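Local coordinates for protein ricin B-related lectin (Polyporus squamosus, PDB 3PHZ) that probably binds galactose-containing glycans through a ricin B-type beta-trefoil and carries calcium sites in a second, C-terminal domain, at residues Q4-Y9 and D176-V181; S13-N18 and V117-G122; V105-S110 and S141-F146. All coordinates share one frame; numbering follows the deposited sequence.

How the contacts relate
All three contacts involve the ricin-type beta-trefoil; only contact 1 leaves it, joining strand 7-13 to strand 178-180 near the centre of the chain. The centres of contacts 2 and 3 lie about 10 Å apart, while that of contact 1 is about 24 Å from contact 2 and 19 Å from contact 3. In sequence, contacts 2 and 3 both fall between the two halves of contact 1, and their own segments alternate. Strand 144-152 pairs with both 7-13 and 178-180. Contacts 2 and 3 belong to the packing of the trefoil, where V117 N meets I108 O and A14 N meets N143 O, and contact 1 packs it against the C-terminal domain.

Contact 1: residues Q4-Y9 and D176-V181; sequences QGHGIY and DGLYLV
L178 sets a methyl group on one face of the H6 imidazole: CD2 lies 4.0 Å from the centroid of the H6 ring, 28° off its normal, a CH-pi contact, with NE2 the nearest ring atom. The flat ring offers this methyl a broad face. The Y9 ring stays clear of 176-181; its hydroxyl accepts from Q4 N and, in the plane of the ring, donates to G5 O over 2.7 Å.

I8 CG1 reaches L178 CD2 at 4.2 Å, and I8 CD1 meets L180 CB at 3.8 Å, these two side chains crossing at about a right angle. With CG1 anti to the carbonyl carbon (chi1 -67°), I8 sends CD1 across to L180. L178 CD2 also lies 4.0 Å from G7 CA; glycine suits this place because the Y9 ring occupies the side where a CB would stand.

This buried packing joins the trefoil to the C-terminal domain. L178 N is hydrogen-bonded to E204 OE1 of the second subunit, and E204 and D176 are calcium ligands. Strands 7-9 and 178-180 run 24° from parallel, 7.5 Å apart; both pair instead with strand 144-152, and L50 of strand 49-53 touches both I8 and L178.

Contact 2: residues S13-N18 and V117-G122; sequences SAYVAN and VTLLNG
S13 and L119 face each other with their CA atoms 7.5 Å apart, and V16 and G122 do so at 7.1 Å, distances that leave the meeting to side chains. Segment 13-18 leaves strand 7-13 and curls back in a loop, whereas 117-122 is the end of strand 116-120 and the turn that follows. The curl begins with an ST turn: S13 OG accepts from Y15 N over 3.0 Å, and more weakly from V16 N. Serine suits this place because a short hydroxyl side chain can fold back onto the amides just ahead of it.

L119 carries the contact from its side, and its CD2 does the touching. Held with CG anti to the backbone N (chi1 176°), it directs this methyl at three residues of the loop. V16 CG1 comes in across it at about a right angle and only 3.4 Å from CD2, closer than two methyl groups normally pack. S13 OG, an oxygen that also accepts from the turn's amides, lies 3.6 Å from the same L119 methyl. From Y15, CD2 reaches L119 CD2 at 4.3 Å. A branched, wholly apolar leucine serves well here, since one methyl can meet several neighbours.

The Y15 ring also reaches past L119 to the turn. Its edge meets the backbone of G122, with CE2 4.0 Å from G122 C; glycine suits the spot, L119 CG standing where a CB would be.

The contact thus packs the loop between strands 7-13 and 19-23, early in the trefoil sequence, against strand 116-120 of a later part, away from the sugar and calcium sites. Beneath the loop lies W144 of strand 144-152, touched by both S13 and L119, and A14 is backbone-bonded to N143. Strand 116-120, an outermost strand of its four-stranded sheet within this chain, pairs with strand 129-133.

Contact 3: residues V105-S110 and S141-F146; sequences VWKIKS and SQNWTF
Two direct hydrogen bonds join W106 and K107 to the segment 141-146. W144 N donates to W106 O over 3.0 Å, with an N-H...O angle of 151°, and N143 CA adds a C-H...O contact to the same oxygen. K107 NZ reaches Q142 OE1 at 2.9 Å, its ammonium tilted 29° from the plane of the amide carbonyl. A bend at chi3 turns the end of the lysine down to this amide. Lysine has the length for this, and its cation also faces F116 in a cation-pi contact.

Two waters bridge the backbones on either side of the W144 N to W106 O bond. Water 1 accepts from W106 N and donates to W144 O; water 2 accepts from I108 N and lies 2.7 Å from Q142 O. This is consistent with waters bridging where the strands, 102° apart in direction, part company.

The apolar contacts centre on I108. Its CD1 sits over the five-membered ring of W144, 4.3 Å from the centroid, a CH-pi contact, and also meets F146 CZ at 3.7 Å; the longer branch of isoleucine reaches both rings. F146 turns its edge to W106, CE2 lying 4.1 Å from W106 CB.

Within the trefoil, strand 106-110 thus meets strand 144-152, with the I108 side chain about 11 Å from that of D72 of the galactose site. Waters bridge the backbones, a lysine-amide bond joins side chains, and aromatic carbon fills the interior. Q142 OE1 also accepts from I136 N, while Q142 NE2 donates to Q134 O and T118 OG1. These bonds should hold the amide's rotation fixed, and W144 NE1, bonded to V117 O, likewise pins the indole that supports I108.

Contact 1: residues Q4-Y9 and D176-V181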
loop_
_atom_site.group_PDB
_atom_site.type_symbol
_atom_site.label_atom_id
_atom_site.label_comp_id
_atom_site.label_asym_id
_atom_site.label_seq_id
_atom_site.Cartn_x
_atom_site.Cartn_y
_atom_site.Cartn_z
ATOM N N GLN A 4 0.286 29.260 13.750
ATOM C CA GLN A 4 -0.640 29.536 12.617
ATOM C C GLN A 4 -1.996 28.809 12.820
ATOM O O GLN A 4 -2.659 28.414 11.857
ATOM C CB GLN A 4 0.032 29.136 11.292
ATOM C CG GLN A 4 1.327 29.926 11.006
ATOM C CD GLN A 4 2.230 29.322 9.860
ATOM O OE1 GLN A 4 1.753 28.931 8.846
ATOM N NE2 GLN A 4 3.540 29.271 10.080
ATOM N N GLY A 5 -2.382 28.573 14.065
ATOM C CA GLY A 5 -3.608 27.871 14.403
ATOM C C GLY A 5 -3.498 26.384 14.141
ATOM O O GLY A 5 -2.421 25.807 14.369
ATOM N N HIS A 6 -4.609 25.745 13.753
ATOM C CA HIS A 6 -4.683 24.291 13.526
ATOM C C HIS A 6 -3.389 23.721 12.916
ATOM O O HIS A 6 -3.011 24.089 11.801
ATOM C CB HIS A 6 -5.854 23.974 12.544
ATOM C CG HIS A 6 -6.214 22.527 12.500
ATOM N ND1 HIS A 6 -6.732 21.926 11.373
ATOM C CD2 HIS A 6 -6.076 21.542 13.428
ATOM C CE1 HIS A 6 -6.928 20.642 11.614
ATOM N NE2 HIS A 6 -6.560 20.386 12.859
ATOM N N GLY A 7 -2.740 22.778 13.606
ATOM C CA GLY A 7 -1.452 22.336 13.060
ATOM C C GLY A 7 -0.710 21.486 14.092
ATOM O O GLY A 7 -1.198 21.279 15.151
ATOM N N ILE A 8 0.432 20.954 13.707
ATOM C CA ILE A 8 1.229 20.146 14.640
ATOM C C ILE A 8 2.535 20.911 14.756
ATOM O O ILE A 8 3.070 21.423 13.743
ATOM C CB ILE A 8 1.526 18.714 14.002
ATOM C CG1 ILE A 8 0.222 17.912 13.864
ATOM C CG2 ILE A 8 2.571 17.989 14.929
ATOM C CD1 ILE A 8 0.299 16.609 13.023
ATOM N N TYR A 9 3.089 21.008 15.984
ATOM C CA TYR A 9 4.165 21.960 16.199
ATOM C C TYR A 9 5.186 21.368 17.189
ATOM O O TYR A 9 4.802 20.584 18.081
ATOM C CB TYR A 9 3.627 23.189 16.908
ATOM C CG TYR A 9 2.706 24.019 16.069
ATOM C CD1 TYR A 9 3.220 25.063 15.278
ATOM C CD2 TYR A 9 1.324 23.764 16.058
ATOM C CE1 TYR A 9 2.376 25.829 14.485
ATOM C CE2 TYR A 9 0.485 24.555 15.252
ATOM C CZ TYR A 9 1.006 25.571 14.520
ATOM O OH TYR A 9 0.147 26.347 13.722
ATOM N N ASP A 176 -10.194 17.769 3.524
ATOM C CA ASP A 176 -9.635 18.897 4.288
ATOM C C ASP A 176 -8.706 18.351 5.380
ATOM O O ASP A 176 -8.963 18.534 6.577
ATOM C CB ASP A 176 -10.770 19.700 4.923
ATOM C CG ASP A 176 -10.276 20.937 5.710
ATOM O OD1 ASP A 176 -9.294 21.632 5.275
ATOM O OD2 ASP A 176 -10.910 21.207 6.757
ATOM N N GLY A 177 -7.730 17.548 4.961
ATOM C CA GLY A 177 -6.950 16.821 5.966
ATOM C C GLY A 177 -5.895 17.738 6.604
ATOM O O GLY A 177 -5.570 18.802 6.074
ATOM N N LEU A 178 -5.332 17.274 7.731
ATOM C CA LEU A 178 -4.116 17.887 8.296
ATOM C C LEU A 178 -3.030 16.789 8.199
ATOM O O LEU A 178 -3.298 15.637 8.606
ATOM C CB LEU A 178 -4.398 18.203 9.786
ATOM C CG LEU A 178 -3.157 18.956 10.339
ATOM C CD1 LEU A 178 -3.016 20.364 9.756
ATOM C CD2 LEU A 178 -3.325 18.938 11.905
ATOM N N TYR A 179 -1.881 17.138 7.625
ATOM C CA TYR A 179 -0.786 16.203 7.384
ATOM C C TYR A 179 0.449 16.557 8.154
ATOM O O TYR A 179 0.876 17.687 8.134
ATOM C CB TYR A 179 -0.430 16.165 5.900
ATOM C CG TYR A 179 -1.641 15.774 5.039
ATOM C CD1 TYR A 179 -1.865 14.458 4.666
ATOM C CD2 TYR A 179 -2.554 16.772 4.607
ATOM C CE1 TYR A 179 -2.961 14.098 3.884
ATOM C CE2 TYR A 179 -3.678 16.424 3.848
ATOM C CZ TYR A 179 -3.838 15.097 3.466
ATOM O OH TYR A 179 -4.924 14.759 2.710
ATOM N N LEU A 180 0.975 15.585 8.889
ATOM C CA LEU A 180 2.311 15.695 9.504
ATOM C C LEU A 180 3.364 15.464 8.428
ATOM O O LEU A 180 3.226 14.557 7.614
ATOM C CB LEU A 180 2.457 14.606 10.577
ATOM C CG LEU A 180 3.854 14.576 11.235
ATOM C CD1 LEU A 180 4.261 15.901 11.851
ATOM C CD2 LEU A 180 3.875 13.399 12.305
ATOM N N VAL A 181 4.331 16.375 8.370
ATOM C CA VAL A 181 5.451 16.268 7.446
ATOM C C VAL A 181 6.586 15.553 8.197
ATOM O O VAL A 181 7.079 16.053 9.201
ATOM C CB VAL A 181 5.860 17.669 6.991
ATOM C CG1 VAL A 181 7.190 17.576 6.167
ATOM C CG2 VAL A 181 4.702 18.307 6.179
#

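Contact 2: residues S13-N18 and V117-G122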
loop_
_atom_site.group_PDB
_atom_site.type_symbol
_atom_site.label_atom_id
_atom_site.label_comp_id
_atom_site.label_asym_id
_atom_site.label_seq_id
_atom_site.Cartn_x
_atom_site.Cartn_y
_atom_site.Cartn_z
ATOM N N SER A 13 11.015 26.744 24.116
ATOM C CA SER A 13 11.138 27.881 25.052
ATOM C C SER A 13 11.877 29.031 24.379
ATOM O O SER A 13 12.848 28.794 23.672
ATOM C CB SER A 13 11.934 27.428 26.300
ATOM O OG SER A 13 12.111 28.576 27.141
ATOM N N ALA A 14 11.398 30.267 24.564
ATOM C CA ALA A 14 12.162 31.454 24.095
ATOM C C ALA A 14 13.145 31.913 25.168
ATOM O O ALA A 14 14.008 32.778 24.908
ATOM C CB ALA A 14 11.213 32.555 23.702
ATOM N N TYR A 15 13.132 31.249 26.323
ATOM C CA TYR A 15 13.915 31.654 27.508
ATOM C C TYR A 15 15.309 31.008 27.561
ATOM O O TYR A 15 16.318 31.625 27.969
ATOM C CB TYR A 15 13.085 31.319 28.787
ATOM C CG TYR A 15 13.826 31.683 30.065
ATOM C CD1 TYR A 15 13.929 33.010 30.465
ATOM C CD2 TYR A 15 14.406 30.701 30.850
ATOM C CE1 TYR A 15 14.581 33.357 31.614
ATOM C CE2 TYR A 15 15.116 31.035 32.013
ATOM C CZ TYR A 15 15.175 32.361 32.380
ATOM O OH TYR A 15 15.863 32.724 33.528
ATOM N N VAL A 16 15.370 29.770 27.099
ATOM C CA VAL A 16 16.604 29.035 27.074
ATOM C C VAL A 16 16.711 28.344 25.718
ATOM O O VAL A 16 15.704 27.868 25.196
ATOM C CB VAL A 16 16.721 28.049 28.214
ATOM C CG1 VAL A 16 15.526 27.153 28.287
ATOM C CG2 VAL A 16 17.958 27.228 28.064
ATOM N N ALA A 17 17.925 28.294 25.170
ATOM C CA ALA A 17 18.162 27.652 23.870
ATOM C C ALA A 17 17.955 26.144 23.875
ATOM O O ALA A 17 18.118 25.469 24.897
ATOM C CB ALA A 17 19.594 27.984 23.364
ATOM N N ASN A 18 17.645 25.614 22.695
ATOM C CA ASN A 18 17.672 24.162 22.465
ATOM C C ASN A 18 16.713 23.364 23.312
ATOM O O ASN A 18 16.999 22.218 23.628
ATOM C CB ASN A 18 19.109 23.613 22.679
ATOM C CG ASN A 18 20.093 24.251 21.709
ATOM O OD1 ASN A 18 20.914 25.107 22.096
ATOM N ND2 ASN A 18 19.956 23.913 20.418
ATOM N N VAL A 117 1.665 29.056 30.826
ATOM C CA VAL A 117 2.640 27.965 30.762
ATOM C C VAL A 117 4.007 28.599 30.894
ATOM O O VAL A 117 4.338 29.512 30.170
ATOM C CB VAL A 117 2.544 27.176 29.432
ATOM C CG1 VAL A 117 3.678 26.058 29.353
ATOM C CG2 VAL A 117 1.152 26.492 29.336
ATOM N N THR A 118 4.747 28.121 31.890
ATOM C CA THR A 118 5.969 28.796 32.397
ATOM C C THR A 118 7.091 27.799 32.534
ATOM O O THR A 118 6.913 26.726 33.130
ATOM C CB THR A 118 5.680 29.480 33.786
ATOM O OG1 THR A 118 4.572 30.402 33.621
ATOM C CG2 THR A 118 6.901 30.254 34.281
ATOM N N LEU A 119 8.278 28.158 32.032
ATOM C CA LEU A 119 9.456 27.313 32.318
ATOM C C LEU A 119 10.040 27.820 33.654
ATOM O O LEU A 119 10.564 28.942 33.734
ATOM C CB LEU A 119 10.525 27.442 31.224
ATOM C CG LEU A 119 11.849 26.670 31.462
ATOM C CD1 LEU A 119 11.512 25.251 31.754
ATOM C CD2 LEU A 119 12.689 26.816 30.211
ATOM N N LEU A 120 9.957 26.992 34.682
ATOM C CA LEU A 120 10.284 27.445 36.050
ATOM C C LEU A 120 11.676 26.922 36.367
ATOM O O LEU A 120 11.922 25.723 36.230
ATOM C CB LEU A 120 9.260 26.897 37.053
ATOM C CG LEU A 120 9.435 27.298 38.544
ATOM C CD1 LEU A 120 9.152 28.801 38.646
ATOM C CD2 LEU A 120 8.502 26.514 39.477
ATOM N N ASN A 121 12.579 27.809 36.844
ATOM C CA ASN A 121 13.920 27.400 37.276
ATOM C C ASN A 121 14.719 26.790 36.119
ATOM O O ASN A 121 15.465 25.830 36.308
ATOM C CB ASN A 121 13.869 26.463 38.486
ATOM C CG ASN A 121 13.250 27.112 39.662
ATOM O OD1 ASN A 121 12.299 26.605 40.245
ATOM N ND2 ASN A 121 13.730 28.296 39.989
ATOM N N GLY A 122 14.472 27.323 34.928
ATOM C CA GLY A 122 15.184 26.921 33.730
ATOM C C GLY A 122 16.508 27.665 33.716
ATOM O O GLY A 122 17.523 27.039 33.387
#

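Contact 3: residues V105-S110 and S141-F146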
loop_
_atom_site.group_PDB
_atom_site.type_symbol
_atom_site.label_atom_id
_atom_site.label_comp_id
_atom_site.label_asym_id
_atom_site.label_seq_id
_atom_site.Cartn_x
_atom_site.Cartn_y
_atom_site.Cartn_z
ATOM N N VAL A 105 5.722 38.126 20.336
ATOM C CA VAL A 105 6.065 37.296 21.505
ATOM C C VAL A 105 4.840 36.440 21.902
ATOM O O VAL A 105 3.793 37.003 22.278
ATOM C CB VAL A 105 6.626 38.158 22.681
ATOM C CG1 VAL A 105 6.663 37.348 23.979
ATOM C CG2 VAL A 105 8.013 38.815 22.314
ATOM N N TRP A 106 4.982 35.104 21.798
ATOM C CA TRP A 106 3.876 34.139 22.030
ATOM C C TRP A 106 3.794 33.582 23.430
ATOM O O TRP A 106 4.779 33.174 24.004
ATOM C CB TRP A 106 3.920 32.941 21.056
ATOM C CG TRP A 106 3.749 33.380 19.658
ATOM C CD1 TRP A 106 4.728 33.848 18.814
ATOM C CD2 TRP A 106 2.510 33.475 18.948
ATOM N NE1 TRP A 106 4.165 34.207 17.612
ATOM C CE2 TRP A 106 2.809 33.983 17.664
ATOM C CE3 TRP A 106 1.192 33.125 19.257
ATOM C CZ2 TRP A 106 1.824 34.163 16.689
ATOM C CZ3 TRP A 106 0.198 33.330 18.300
ATOM C CH2 TRP A 106 0.528 33.856 17.033
ATOM N N LYS A 107 2.590 33.584 23.968
ATOM C CA LYS A 107 2.299 33.041 25.306
ATOM C C LYS A 107 1.231 31.990 25.228
ATOM O O LYS A 107 0.536 31.919 24.234
ATOM C CB LYS A 107 1.883 34.172 26.269
ATOM C CG LYS A 107 3.029 35.151 26.475
ATOM C CD LYS A 107 2.741 36.128 27.623
ATOM C CE LYS A 107 3.051 35.440 28.944
ATOM N NZ LYS A 107 2.902 36.438 30.052
ATOM N N ILE A 108 1.196 31.101 26.222
ATOM C CA ILE A 108 0.179 30.066 26.280
ATOM C C ILE A 108 -0.572 30.216 27.585
ATOM O O ILE A 108 -0.033 29.872 28.651
ATOM C CB ILE A 108 0.813 28.666 26.164
ATOM C CG1 ILE A 108 1.726 28.588 24.924
ATOM C CG2 ILE A 108 -0.300 27.594 26.036
ATOM C CD1 ILE A 108 2.488 27.282 24.865
ATOM N N LYS A 109 -1.839 30.688 27.524
ATOM C CA LYS A 109 -2.549 31.063 28.747
ATOM C C LYS A 109 -3.742 30.137 28.973
ATOM O O LYS A 109 -4.477 29.847 28.008
ATOM C CB LYS A 109 -3.058 32.501 28.589
ATOM C CG LYS A 109 -3.787 33.020 29.851
ATOM C CD LYS A 109 -4.195 34.504 29.669
ATOM C CE LYS A 109 -5.518 34.653 28.875
ATOM N NZ LYS A 109 -5.863 36.103 28.812
ATOM N N SER A 110 -3.920 29.660 30.202
ATOM C CA SER A 110 -5.057 28.815 30.548
ATOM C C SER A 110 -6.364 29.598 30.341
ATOM O O SER A 110 -6.522 30.705 30.846
ATOM C CB SER A 110 -4.990 28.346 31.967
ATOM O OG SER A 110 -6.132 27.517 32.242
ATOM N N SER A 141 10.466 33.673 30.611
ATOM C CA SER A 141 10.202 32.236 30.874
ATOM C C SER A 141 8.809 31.787 30.474
ATOM O O SER A 141 8.558 30.584 30.430
ATOM C CB SER A 141 10.463 31.895 32.374
ATOM O OG SER A 141 9.508 32.552 33.204
ATOM N N GLN A 142 7.913 32.742 30.184
ATOM C CA GLN A 142 6.522 32.427 29.676
ATOM C C GLN A 142 6.390 32.617 28.169
ATOM O O GLN A 142 5.296 32.530 27.630
ATOM C CB GLN A 142 5.485 33.284 30.409
ATOM C CG GLN A 142 5.569 33.083 31.915
ATOM C CD GLN A 142 4.511 33.855 32.678
ATOM O OE1 GLN A 142 4.117 34.958 32.294
ATOM N NE2 GLN A 142 4.069 33.290 33.775
ATOM N N ASN A 143 7.514 32.821 27.494
ATOM C CA ASN A 143 7.506 33.032 26.028
ATOM C C ASN A 143 7.976 31.763 25.335
ATOM O O ASN A 143 8.914 31.071 25.795
ATOM C CB ASN A 143 8.429 34.200 25.647
ATOM C CG ASN A 143 7.970 35.488 26.270
ATOM O OD1 ASN A 143 6.845 35.551 26.853
ATOM N ND2 ASN A 143 8.819 36.514 26.204
ATOM N N TRP A 144 7.283 31.456 24.249
ATOM C CA TRP A 144 7.399 30.166 23.527
ATOM C C TRP A 144 7.432 30.455 22.052
ATOM O O TRP A 144 6.818 31.442 21.613
ATOM C CB TRP A 144 6.167 29.283 23.826
ATOM C CG TRP A 144 6.107 28.978 25.339
ATOM C CD1 TRP A 144 5.395 29.678 26.281
ATOM C CD2 TRP A 144 6.872 27.997 26.069
ATOM N NE1 TRP A 144 5.622 29.177 27.545
ATOM C CE2 TRP A 144 6.550 28.180 27.461
ATOM C CE3 TRP A 144 7.797 26.995 25.691
ATOM C CZ2 TRP A 144 7.092 27.372 28.488
ATOM C CZ3 TRP A 144 8.358 26.137 26.769
ATOM C CH2 TRP A 144 8.003 26.383 28.116
ATOM N N THR A 145 8.078 29.588 21.282
ATOM C CA THR A 145 8.117 29.721 19.834
ATOM C C THR A 145 7.512 28.437 19.286
ATOM O O THR A 145 7.647 27.359 19.892
ATOM C CB THR A 145 9.573 29.936 19.276
ATOM O OG1 THR A 145 10.385 28.807 19.564
ATOM C CG2 THR A 145 10.241 31.146 19.965
ATOM N N PHE A 146 6.883 28.539 18.129
ATOM C CA PHE A 146 6.105 27.383 17.618
ATOM C C PHE A 146 6.642 27.161 16.233
ATOM O O PHE A 146 6.548 28.063 15.395
ATOM C CB PHE A 146 4.619 27.758 17.484
ATOM C CG PHE A 146 3.854 27.781 18.757
ATOM C CD1 PHE A 146 3.082 26.689 19.169
ATOM C CD2 PHE A 146 3.910 28.911 19.589
ATOM C CE1 PHE A 146 2.373 26.737 20.400
ATOM C CE2 PHE A 146 3.215 28.928 20.828
ATOM C CZ PHE A 146 2.453 27.873 21.225
HETATM O O HOH W 1 7.667 34.044 21.511
HETATM O O HOH W 2 3.079 31.298 28.436
#